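Local atomic coordinates of uncharacterized protein (Singapore grouper iridovirus, PDB entry 3RJ2), a protein that binds histone H3 and may thereby interact with the chromatin of the infected host cell. Residues 33-38 / 112-117; 57-62 / 95-100; 67-72 / 87-92. All coordinates share one frame; numbering follows the deposited sequence.

In the fold
All three contacts involve the six-stranded mixed sheet of this small single-chain protein. Contact 1 (33-38 / 112-117) is its parallel strand pair, and contact 2 (57-62 / 95-100) an antiparallel pair, their centres about 9 Å apart; strands 31-37 and 94-98 are neighbours, so backbone bonds join the two contacts. The centre of contact 3 lies about 11 Å from that of contact 2 and about 16 Å from that of contact 1. Along the chain contact 2 falls between the two halves of contact 1, and contact 3 between those of contact 2, so contacts 1 and 2 unite distant residues in one sheet, and contact 3 sets a loop against its edge strand 68-75.

Contact 1 (33-38 / 112-117); sequences IWTYKF and HMHYDE
Trp-34 lays the CD1 edge of its indole against CB of Tyr-115, 3.5 Å away and near the ring plane, the two side chains crossing at about a right angle. Farther along the same edge NE1 donates to OE1 of Glu-117 at 2.7 Å, almost straight (167°) and within the ring plane, using the anti lone pair of the carboxylate. Indole suits this place because it is large and apolar yet carries one N-H that needs an acceptor. A bend at chi2 (39°) places CD of Glu-117, which carries OE1, near the indole. Separately, CG of Glu-117 touches CD1 of Tyr-36 at 3.4 Å, so the aliphatic part of the glutamate packs while its oxygen bonds.

Behind these groups the strands run parallel. Ile-33 N and Thr-35 N donate to Met-113 O and Tyr-115 O respectively. In return Tyr-115 N donates to Ile-33 O at 2.7 Å, and Glu-117 N to Thr-35 O. On the other face CG2 of Ile-33 meets ND1 of His-114 at 3.8 Å, and that nitrogen gives Ile-33 O a weak second bond. The hydroxyl of Thr-35 is held by Arg-96.

Strand 31-37 thus lies between 94-98 and 111-116, with 120-123 beyond the latter, while Ile-21 of strand 18-22 in the other sheet packs on Trp-34, Tyr-36 and Glu-117.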
loop_
_atom_site.group_PDB
_atom_site.type_symbol
_atom_site.label_atom_id
_atom_site.label_comp_id
_atom_site.label_asym_id
_atom_site.label_seq_id
_atom_site.Cartn_x
_atom_site.Cartn_y
_atom_site.Cartn_z
ATOM N N ILE A 33 2.287 -6.788 1.509
ATOM C CA ILE A 33 2.891 -5.505 1.166
ATOM C C ILE A 33 2.764 -5.395 -0.340
ATOM O O ILE A 33 2.898 -6.388 -1.064
ATOM C CB ILE A 33 4.373 -5.423 1.601
ATOM C CG1 ILE A 33 4.496 -5.597 3.118
ATOM C CG2 ILE A 33 5.000 -4.103 1.173
ATOM C CD1 ILE A 33 5.934 -5.772 3.597
ATOM N N TRP A 34 2.459 -4.191 -0.800
ATOM C CA TRP A 34 2.285 -3.925 -2.208
ATOM C C TRP A 34 3.138 -2.728 -2.612
ATOM O O TRP A 34 3.124 -1.696 -1.943
ATOM C CB TRP A 34 0.808 -3.672 -2.480
ATOM C CG TRP A 34 0.443 -3.271 -3.863
ATOM C CD1 TRP A 34 0.267 -4.095 -4.941
ATOM C CD2 TRP A 34 0.160 -1.941 -4.318
ATOM N NE1 TRP A 34 -0.090 -3.350 -6.051
ATOM C CE2 TRP A 34 -0.170 -2.027 -5.690
ATOM C CE3 TRP A 34 0.176 -0.674 -3.703
ATOM C CZ2 TRP A 34 -0.511 -0.889 -6.460
ATOM C CZ3 TRP A 34 -0.163 0.464 -4.477
ATOM C CH2 TRP A 34 -0.506 0.336 -5.833
ATOM N N THR A 35 3.886 -2.899 -3.697
ATOM C CA THR A 35 4.731 -1.854 -4.277
ATOM C C THR A 35 4.338 -1.545 -5.728
ATOM O O THR A 35 4.158 -2.449 -6.536
ATOM C CB THR A 35 6.223 -2.266 -4.252
ATOM O OG1 THR A 35 6.591 -2.591 -2.909
ATOM C CG2 THR A 35 7.114 -1.118 -4.742
ATOM N N TYR A 36 4.220 -0.264 -6.052
ATOM C CA TYR A 36 3.816 0.154 -7.391
ATOM C C TYR A 36 4.725 1.261 -7.880
ATOM O O TYR A 36 4.782 2.333 -7.276
ATOM C CB TYR A 36 2.360 0.633 -7.365
ATOM C CG TYR A 36 1.778 1.182 -8.653
ATOM C CD1 TYR A 36 2.059 0.605 -9.898
ATOM C CD2 TYR A 36 0.889 2.246 -8.620
ATOM C CE1 TYR A 36 1.479 1.100 -11.078
ATOM C CE2 TYR A 36 0.318 2.755 -9.785
ATOM C CZ TYR A 36 0.606 2.176 -11.003
ATOM O OH TYR A 36 0.027 2.688 -12.139
ATOM N N LYS A 37 5.438 0.990 -8.965
ATOM C CA LYS A 37 6.239 1.999 -9.647
ATOM C C LYS A 37 5.319 2.741 -10.603
ATOM O O LYS A 37 4.677 2.120 -11.435
ATOM C CB LYS A 37 7.377 1.341 -10.437
ATOM C CG LYS A 37 8.384 2.340 -10.988
ATOM C CD LYS A 37 9.421 1.665 -11.870
ATOM C CE LYS A 37 10.224 2.713 -12.630
ATOM N NZ LYS A 37 11.493 2.128 -13.190
ATOM N N PHE A 38 5.240 4.060 -10.465
ATOM C CA PHE A 38 4.375 4.879 -11.322
ATOM C C PHE A 38 4.861 4.882 -12.773
ATOM O O PHE A 38 6.048 5.116 -13.022
ATOM C CB PHE A 38 4.304 6.325 -10.823
ATOM C CG PHE A 38 3.703 6.485 -9.428
ATOM C CD1 PHE A 38 3.089 5.419 -8.770
ATOM C CD2 PHE A 38 3.737 7.725 -8.795
ATOM C CE1 PHE A 38 2.528 5.592 -7.502
ATOM C CE2 PHE A 38 3.177 7.901 -7.530
ATOM C CZ PHE A 38 2.579 6.839 -6.887
ATOM N N HIS A 112 3.467 -12.700 4.550
ATOM C CA HIS A 112 3.942 -13.770 3.664
ATOM C C HIS A 112 3.856 -13.477 2.182
ATOM O O HIS A 112 4.241 -14.313 1.364
ATOM C CB HIS A 112 3.268 -15.113 3.983
ATOM C CG HIS A 112 3.839 -15.786 5.193
ATOM N ND1 HIS A 112 3.090 -16.591 6.023
ATOM C CD2 HIS A 112 5.081 -15.741 5.731
ATOM C CE1 HIS A 112 3.851 -17.028 7.008
ATOM N NE2 HIS A 112 5.063 -16.522 6.857
ATOM N N MET A 113 3.374 -12.289 1.840
ATOM C CA MET A 113 3.142 -11.922 0.438
ATOM C C MET A 113 3.610 -10.496 0.159
ATOM O O MET A 113 3.299 -9.585 0.920
ATOM C CB MET A 113 1.647 -12.050 0.133
ATOM C CG MET A 113 1.242 -11.733 -1.284
ATOM S SD MET A 113 1.795 -12.923 -2.516
ATOM C CE MET A 113 1.119 -14.459 -1.859
ATOM N N HIS A 114 4.380 -10.324 -0.918
ATOM C CA HIS A 114 4.668 -9.009 -1.471
ATOM C C HIS A 114 4.165 -8.965 -2.907
ATOM O O HIS A 114 4.594 -9.765 -3.746
ATOM C CB HIS A 114 6.164 -8.664 -1.398
ATOM C CG HIS A 114 6.542 -7.421 -2.152
ATOM N ND1 HIS A 114 6.099 -6.163 -1.793
ATOM C CD2 HIS A 114 7.322 -7.243 -3.247
ATOM C CE1 HIS A 114 6.591 -5.269 -2.629
ATOM N NE2 HIS A 114 7.341 -5.898 -3.518
ATOM N N TYR A 115 3.254 -8.040 -3.181
ATOM C CA TYR A 115 2.775 -7.829 -4.539
ATOM C C TYR A 115 3.591 -6.744 -5.224
ATOM O O TYR A 115 3.603 -5.601 -4.787
ATOM C CB TYR A 115 1.293 -7.442 -4.551
ATOM C CG TYR A 115 0.342 -8.522 -4.087
ATOM C CD1 TYR A 115 0.141 -9.686 -4.838
ATOM C CD2 TYR A 115 -0.380 -8.372 -2.910
ATOM C CE1 TYR A 115 -0.752 -10.678 -4.414
ATOM C CE2 TYR A 115 -1.279 -9.355 -2.474
ATOM C CZ TYR A 115 -1.458 -10.505 -3.234
ATOM O OH TYR A 115 -2.339 -11.478 -2.807
ATOM N N ASP A 116 4.300 -7.106 -6.284
ATOM C CA ASP A 116 4.974 -6.091 -7.077
ATOM C C ASP A 116 4.136 -5.894 -8.302
ATOM O O ASP A 116 3.935 -6.826 -9.071
ATOM C CB ASP A 116 6.400 -6.469 -7.459
ATOM C CG ASP A 116 7.172 -5.286 -8.039
ATOM O OD1 ASP A 116 6.861 -4.863 -9.181
ATOM O OD2 ASP A 116 8.077 -4.760 -7.341
ATOM N N GLU A 117 3.670 -4.667 -8.483
ATOM C CA GLU A 117 2.589 -4.370 -9.417
ATOM C C GLU A 117 2.784 -4.825 -10.865
ATOM O O GLU A 117 1.819 -5.243 -11.515
ATOM C CB GLU A 117 2.204 -2.896 -9.346
ATOM C CG GLU A 117 0.887 -2.582 -10.012
ATOM C CD GLU A 117 -0.178 -3.645 -9.778
ATOM O OE1 GLU A 117 -0.459 -3.983 -8.604
ATOM O OE2 GLU A 117 -0.738 -4.132 -10.784
#

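Contact 2 (57-62 / 95-100); sequences HRVTFF and ARIHAA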
loop_
_atom_site.group_PDB
_atom_site.type_symbol
_atom_site.label_atom_id
_atom_site.label_comp_id
_atom_site.label_asym_id
_atom_site.label_seq_id
_atom_site.Cartn_x
_atom_site.Cartn_y
_atom_site.Cartn_z
ATOM N N HIS A 57 -3.640 0.430 7.920
ATOM C CA HIS A 57 -2.725 0.233 6.795
ATOM C C HIS A 57 -1.800 1.435 6.658
ATOM O O HIS A 57 -2.160 2.553 7.037
ATOM C CB HIS A 57 -3.503 0.015 5.493
ATOM C CG HIS A 57 -4.653 -0.926 5.647
ATOM N ND1 HIS A 57 -5.969 -0.523 5.534
ATOM C CD2 HIS A 57 -4.689 -2.240 5.967
ATOM C CE1 HIS A 57 -6.765 -1.556 5.758
ATOM N NE2 HIS A 57 -6.012 -2.610 6.021
ATOM N N ARG A 58 -0.614 1.205 6.114
ATOM C CA ARG A 58 0.286 2.291 5.808
ATOM C C ARG A 58 0.424 2.456 4.292
ATOM O O ARG A 58 0.672 1.491 3.558
ATOM C CB ARG A 58 1.635 2.025 6.460
ATOM C CG ARG A 58 2.560 3.174 6.468
ATOM C CD ARG A 58 3.866 2.759 7.138
ATOM N NE ARG A 58 4.993 3.243 6.372
ATOM C CZ ARG A 58 5.939 4.060 6.812
ATOM N NH1 ARG A 58 5.942 4.491 8.066
ATOM N NH2 ARG A 58 6.893 4.423 5.979
ATOM N N VAL A 59 0.225 3.692 3.839
ATOM C CA VAL A 59 0.505 4.093 2.463
ATOM C C VAL A 59 1.722 5.018 2.477
ATOM O O VAL A 59 1.707 6.068 3.121
ATOM C CB VAL A 59 -0.686 4.860 1.826
ATOM C CG1 VAL A 59 -0.404 5.130 0.357
ATOM C CG2 VAL A 59 -1.969 4.076 1.990
ATOM N N THR A 60 2.763 4.617 1.759
ATOM C CA THR A 60 4.034 5.322 1.763
ATOM C C THR A 60 4.335 5.683 0.314
ATOM O O THR A 60 3.992 4.925 -0.619
ATOM C CB THR A 60 5.172 4.431 2.349
ATOM O OG1 THR A 60 4.739 3.857 3.591
ATOM C CG2 THR A 60 6.442 5.229 2.600
ATOM N N PHE A 61 4.921 6.864 0.136
ATOM C CA PHE A 61 5.437 7.293 -1.151
ATOM C C PHE A 61 6.951 7.474 -1.081
ATOM O O PHE A 61 7.497 7.928 -0.057
ATOM C CB PHE A 61 4.782 8.602 -1.586
ATOM C CG PHE A 61 3.295 8.505 -1.755
ATOM C CD1 PHE A 61 2.444 9.010 -0.786
ATOM C CD2 PHE A 61 2.751 7.871 -2.867
ATOM C CE1 PHE A 61 1.056 8.906 -0.940
ATOM C CE2 PHE A 61 1.372 7.749 -3.022
ATOM C CZ PHE A 61 0.523 8.276 -2.061
ATOM N N PHE A 62 7.605 7.115 -2.181
ATOM C CA PHE A 62 9.047 7.224 -2.336
ATOM C C PHE A 62 9.338 7.988 -3.629
ATOM O O PHE A 62 8.544 7.931 -4.587
ATOM C CB PHE A 62 9.692 5.834 -2.413
ATOM C CG PHE A 62 9.286 4.912 -1.306
ATOM C CD1 PHE A 62 9.923 4.968 -0.062
ATOM C CD2 PHE A 62 8.262 3.977 -1.496
ATOM C CE1 PHE A 62 9.547 4.119 0.966
ATOM C CE2 PHE A 62 7.880 3.133 -0.457
ATOM C CZ PHE A 62 8.529 3.202 0.768
ATOM N N ALA A 95 4.517 3.950 -4.915
ATOM C CA ALA A 95 3.634 3.816 -3.772
ATOM C C ALA A 95 3.820 2.426 -3.172
ATOM O O ALA A 95 4.159 1.478 -3.869
ATOM C CB ALA A 95 2.171 4.043 -4.175
ATOM N N ARG A 96 3.618 2.326 -1.872
ATOM C CA ARG A 96 3.621 1.058 -1.188
ATOM C C ARG A 96 2.467 1.078 -0.191
ATOM O O ARG A 96 2.169 2.117 0.421
ATOM C CB ARG A 96 4.975 0.815 -0.506
ATOM C CG ARG A 96 5.078 -0.448 0.363
ATOM C CD ARG A 96 6.519 -0.787 0.688
ATOM N NE ARG A 96 7.259 -1.184 -0.513
ATOM C CZ ARG A 96 8.582 -1.109 -0.651
ATOM N NH1 ARG A 96 9.351 -0.627 0.331
ATOM N NH2 ARG A 96 9.140 -1.513 -1.781
ATOM N N ILE A 97 1.788 -0.056 -0.070
ATOM C CA ILE A 97 0.810 -0.244 0.987
ATOM C C ILE A 97 1.297 -1.381 1.875
ATOM O O ILE A 97 1.629 -2.460 1.370
ATOM C CB ILE A 97 -0.604 -0.542 0.401
ATOM C CG1 ILE A 97 -1.104 0.666 -0.410
ATOM C CG2 ILE A 97 -1.575 -0.933 1.492
ATOM C CD1 ILE A 97 -2.436 0.479 -1.145
ATOM N N HIS A 98 1.401 -1.131 3.180
ATOM C CA HIS A 98 1.535 -2.210 4.154
ATOM C C HIS A 98 0.131 -2.431 4.695
ATOM O O HIS A 98 -0.379 -1.586 5.440
ATOM C CB HIS A 98 2.475 -1.838 5.318
ATOM C CG HIS A 98 3.927 -1.739 4.939
ATOM N ND1 HIS A 98 4.435 -0.695 4.193
ATOM C CD2 HIS A 98 4.978 -2.545 5.219
ATOM C CE1 HIS A 98 5.733 -0.873 4.015
ATOM N NE2 HIS A 98 6.089 -1.983 4.637
ATOM N N ALA A 99 -0.489 -3.549 4.316
ATOM C CA ALA A 99 -1.827 -3.918 4.779
ATOM C C ALA A 99 -1.829 -4.565 6.166
ATOM O O ALA A 99 -1.014 -5.437 6.455
ATOM C CB ALA A 99 -2.473 -4.850 3.775
ATOM N N ALA A 100 -2.765 -4.138 7.011
ATOM C CA ALA A 100 -2.847 -4.537 8.415
ATOM C C ALA A 100 -1.487 -4.399 9.083
ATOM O O ALA A 100 -0.949 -5.366 9.624
ATOM C CB ALA A 100 -3.399 -5.960 8.573
HETATM O O HOH W 1 3.545 1.597 3.079
#
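Phe-62 brings the CE2 edge of its ring to CB of Arg-96, 3.7 Å away. CE2 of Phe-62 also lies over one face of the Arg-96 guanidinium, the ring and guanidinium planes 55° apart. This suits arginine, whose CB packs while NE bonds to Thr-35 OG1 and NH1 to the carbonyls of Thr-134 and Ala-137.

That overlap and the backbone pairing form the tight part of the contact. Hydrogen-bonded pairs Arg-58/His-98 and Thr-60/Arg-96 tie the antiparallel strands together, the shortest bond being His-98 N to Arg-58 O, 2.7 Å. Packing is looser on the apolar face: CB of Ala-95 lies 4.0 Å from CE2 of Phe-61, a methyl small enough to sit beside the ring, and Val-59 CG2 meets Ile-97 CG1 only at 4.3 Å.

By contrast, the Arg-58, Thr-60 and His-98 face is polar and holds a water. It donates to Arg-58 O and also hydrogen-bonds to Thr-60 OG1 and to ND1 of His-98, 2.7 Å away in the imidazole plane. Arg-58 NE donates to Thr-60 OG1 at 2.9 Å, tilted 29° from the guanidinium plane. Thr-134 OG1 hydrogen-bonds to NE2 of His-98, so both imidazole nitrogens have partners.

Strand 56-62 is flanked by 68-75 and 94-98 by 31-37; helix 128-136 meets the polar face through Phe-131 and Thr-134, while Val-49 and Leu-45 of strand 44-50 touch His-57 and Val-59.

Contact 3 (67-72 / 87-92); sequences RYITHT and AVPKDA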
loop_
_atom_site.group_PDB
_atom_site.type_symbol
_atom_site.label_atom_id
_atom_site.label_comp_id
_atom_site.label_asym_id
_atom_site.label_seq_id
_atom_site.Cartn_x
_atom_site.Cartn_y
_atom_site.Cartn_z
ATOM N N ARG A 67 13.715 6.808 -2.343
ATOM C CA ARG A 67 13.800 7.330 -0.984
ATOM C C ARG A 67 12.436 7.779 -0.426
ATOM O O ARG A 67 11.604 8.330 -1.142
ATOM C CB ARG A 67 14.808 8.492 -0.906
ATOM C CG ARG A 67 16.289 8.109 -1.106
ATOM C CD ARG A 67 17.237 9.252 -0.649
ATOM N NE ARG A 67 18.425 9.381 -1.505
ATOM C CZ ARG A 67 19.395 10.287 -1.336
ATOM N NH1 ARG A 67 19.340 11.163 -0.333
ATOM N NH2 ARG A 67 20.431 10.319 -2.173
ATOM N N TYR A 68 12.246 7.549 0.865
ATOM C CA TYR A 68 11.043 7.953 1.583
ATOM C C TYR A 68 10.698 9.438 1.412
ATOM O O TYR A 68 11.559 10.311 1.598
ATOM C CB TYR A 68 11.224 7.644 3.068
ATOM C CG TYR A 68 10.103 8.122 3.955
ATOM C CD1 TYR A 68 10.183 9.346 4.622
ATOM C CD2 TYR A 68 8.970 7.338 4.142
ATOM C CE1 TYR A 68 9.138 9.788 5.441
ATOM C CE2 TYR A 68 7.947 7.747 4.953
ATOM C CZ TYR A 68 8.025 8.968 5.602
ATOM O OH TYR A 68 6.978 9.345 6.412
ATOM N N ILE A 69 9.439 9.720 1.073
ATOM C CA ILE A 69 8.937 11.103 1.058
ATOM C C ILE A 69 8.010 11.315 2.239
ATOM O O ILE A 69 8.156 12.276 3.003
ATOM C CB ILE A 69 8.112 11.440 -0.208
ATOM C CG1 ILE A 69 8.928 11.215 -1.479
ATOM C CG2 ILE A 69 7.601 12.884 -0.123
ATOM C CD1 ILE A 69 8.079 11.130 -2.735
ATOM N N THR A 70 7.025 10.432 2.360
ATOM C CA THR A 70 5.979 10.590 3.359
ATOM C C THR A 70 5.092 9.340 3.416
ATOM O O THR A 70 5.097 8.529 2.489
ATOM C CB THR A 70 5.120 11.843 3.066
ATOM O OG1 THR A 70 4.397 12.220 4.238
ATOM C CG2 THR A 70 4.153 11.607 1.907
ATOM N N HIS A 71 4.352 9.198 4.512
ATOM C CA HIS A 71 3.369 8.128 4.660
ATOM C C HIS A 71 2.105 8.641 5.337
ATOM O O HIS A 71 2.113 9.710 5.971
ATOM C CB HIS A 71 3.954 6.944 5.446
ATOM C CG HIS A 71 4.094 7.194 6.916
ATOM N ND1 HIS A 71 5.136 7.920 7.450
ATOM C CD2 HIS A 71 3.326 6.809 7.964
ATOM C CE1 HIS A 71 4.996 7.981 8.767
ATOM N NE2 HIS A 71 3.904 7.315 9.103
ATOM N N THR A 72 1.024 7.884 5.168
ATOM C CA THR A 72 -0.226 8.108 5.881
ATOM C C THR A 72 -0.660 6.743 6.426
ATOM O O THR A 72 -0.373 5.711 5.816
ATOM C CB THR A 72 -1.344 8.690 4.943
ATOM O OG1 THR A 72 -0.871 9.865 4.273
ATOM C CG2 THR A 72 -2.586 9.073 5.728
ATOM N N ALA A 87 -3.641 12.744 -1.171
ATOM C CA ALA A 87 -2.823 13.485 -2.111
ATOM C C ALA A 87 -1.532 12.710 -2.377
ATOM O O ALA A 87 -0.959 12.145 -1.472
ATOM C CB ALA A 87 -2.526 14.884 -1.576
ATOM N N VAL A 88 -1.116 12.661 -3.638
ATOM C CA VAL A 88 0.152 12.056 -4.028
ATOM C C VAL A 88 1.198 13.187 -4.132
ATOM O O VAL A 88 0.970 14.180 -4.828
ATOM C CB VAL A 88 0.009 11.283 -5.377
ATOM C CG1 VAL A 88 1.318 10.649 -5.782
ATOM C CG2 VAL A 88 -1.101 10.205 -5.290
ATOM N N PRO A 89 2.333 13.065 -3.410
ATOM C CA PRO A 89 3.384 14.089 -3.452
ATOM C C PRO A 89 3.896 14.351 -4.876
ATOM O O PRO A 89 3.943 13.425 -5.692
ATOM C CB PRO A 89 4.512 13.472 -2.609
ATOM C CG PRO A 89 3.852 12.485 -1.720
ATOM C CD PRO A 89 2.651 11.976 -2.463
ATOM N N LYS A 90 4.269 15.602 -5.154
ATOM C CA LYS A 90 4.898 16.016 -6.417
ATOM C C LYS A 90 6.009 15.078 -6.904
ATOM O O LYS A 90 6.081 14.740 -8.095
ATOM C CB LYS A 90 5.477 17.451 -6.267
ATOM C CG LYS A 90 4.660 18.548 -6.966
ATOM C CD LYS A 90 5.240 19.982 -6.760
ATOM C CE LYS A 90 4.346 21.026 -7.465
ATOM N NZ LYS A 90 4.414 22.437 -6.909
ATOM N N ASP A 91 6.881 14.684 -5.982
ATOM C CA ASP A 91 8.068 13.858 -6.286
ATOM C C ASP A 91 7.876 12.352 -6.075
ATOM O O ASP A 91 8.855 11.594 -6.033
ATOM C CB ASP A 91 9.277 14.332 -5.467
ATOM C CG ASP A 91 8.938 14.578 -4.015
ATOM O OD1 ASP A 91 7.742 14.719 -3.683
ATOM O OD2 ASP A 91 9.872 14.653 -3.193
ATOM N N ALA A 92 6.628 11.918 -5.937
ATOM C CA ALA A 92 6.342 10.503 -5.780
ATOM C C ALA A 92 6.541 9.780 -7.104
ATOM O O ALA A 92 5.991 10.183 -8.126
ATOM C CB ALA A 92 4.938 10.282 -5.243
#
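No backbone hydrogen bond joins these segments: Ile-69 and Ala-92, the closest CA pair, are 7.3 Å apart, and residues 89-92 form a type I turn closed by Ala-92 N to Pro-89 O. On the other segment Ile-69 and Thr-70 both face Phe-61, making a classic beta bulge, and both point their side chains toward the turn.

The contact is therefore made by side chains. Ile-69 is the principal one: its CD1 reaches the turn backbone, 3.4 Å from Asp-91 O and 3.6 Å from Ala-92 CA, while its CG2 lies 4.0 Å from Pro-89 CB. CG1 of Ile-69 is anti to the carbonyl carbon (chi1 -58°) and CG2 anti to the backbone N, so the two branches diverge, CD1 toward the turn's far end, CG2 between Pro-89 and the Asp-91 carboxylate. A beta-branched residue can thus touch both ends of the turn at once. Asp-91 approaches Ile-69 tip to tip, its OD1 3.7 Å from CD1; this is van der Waals contact with a carboxylate near the surface. At Ala-92 the short methyl allows CD1 to approach the main chain.

Thr-70 adds a smaller patch, its CG2 touching Pro-89 CG at 3.7 Å. Pro-89 thus offers an apolar ring beside Ile-69 and Thr-70, while its carbonyl closes the turn.

The site lies at the outer edge of the six-stranded sheet: strand 68-75 pairs with 56-62, whose Phe-61 also packs on Pro-89, while the 87-92 loop links strand 81-87 of the four-stranded sheet to strand 94-98.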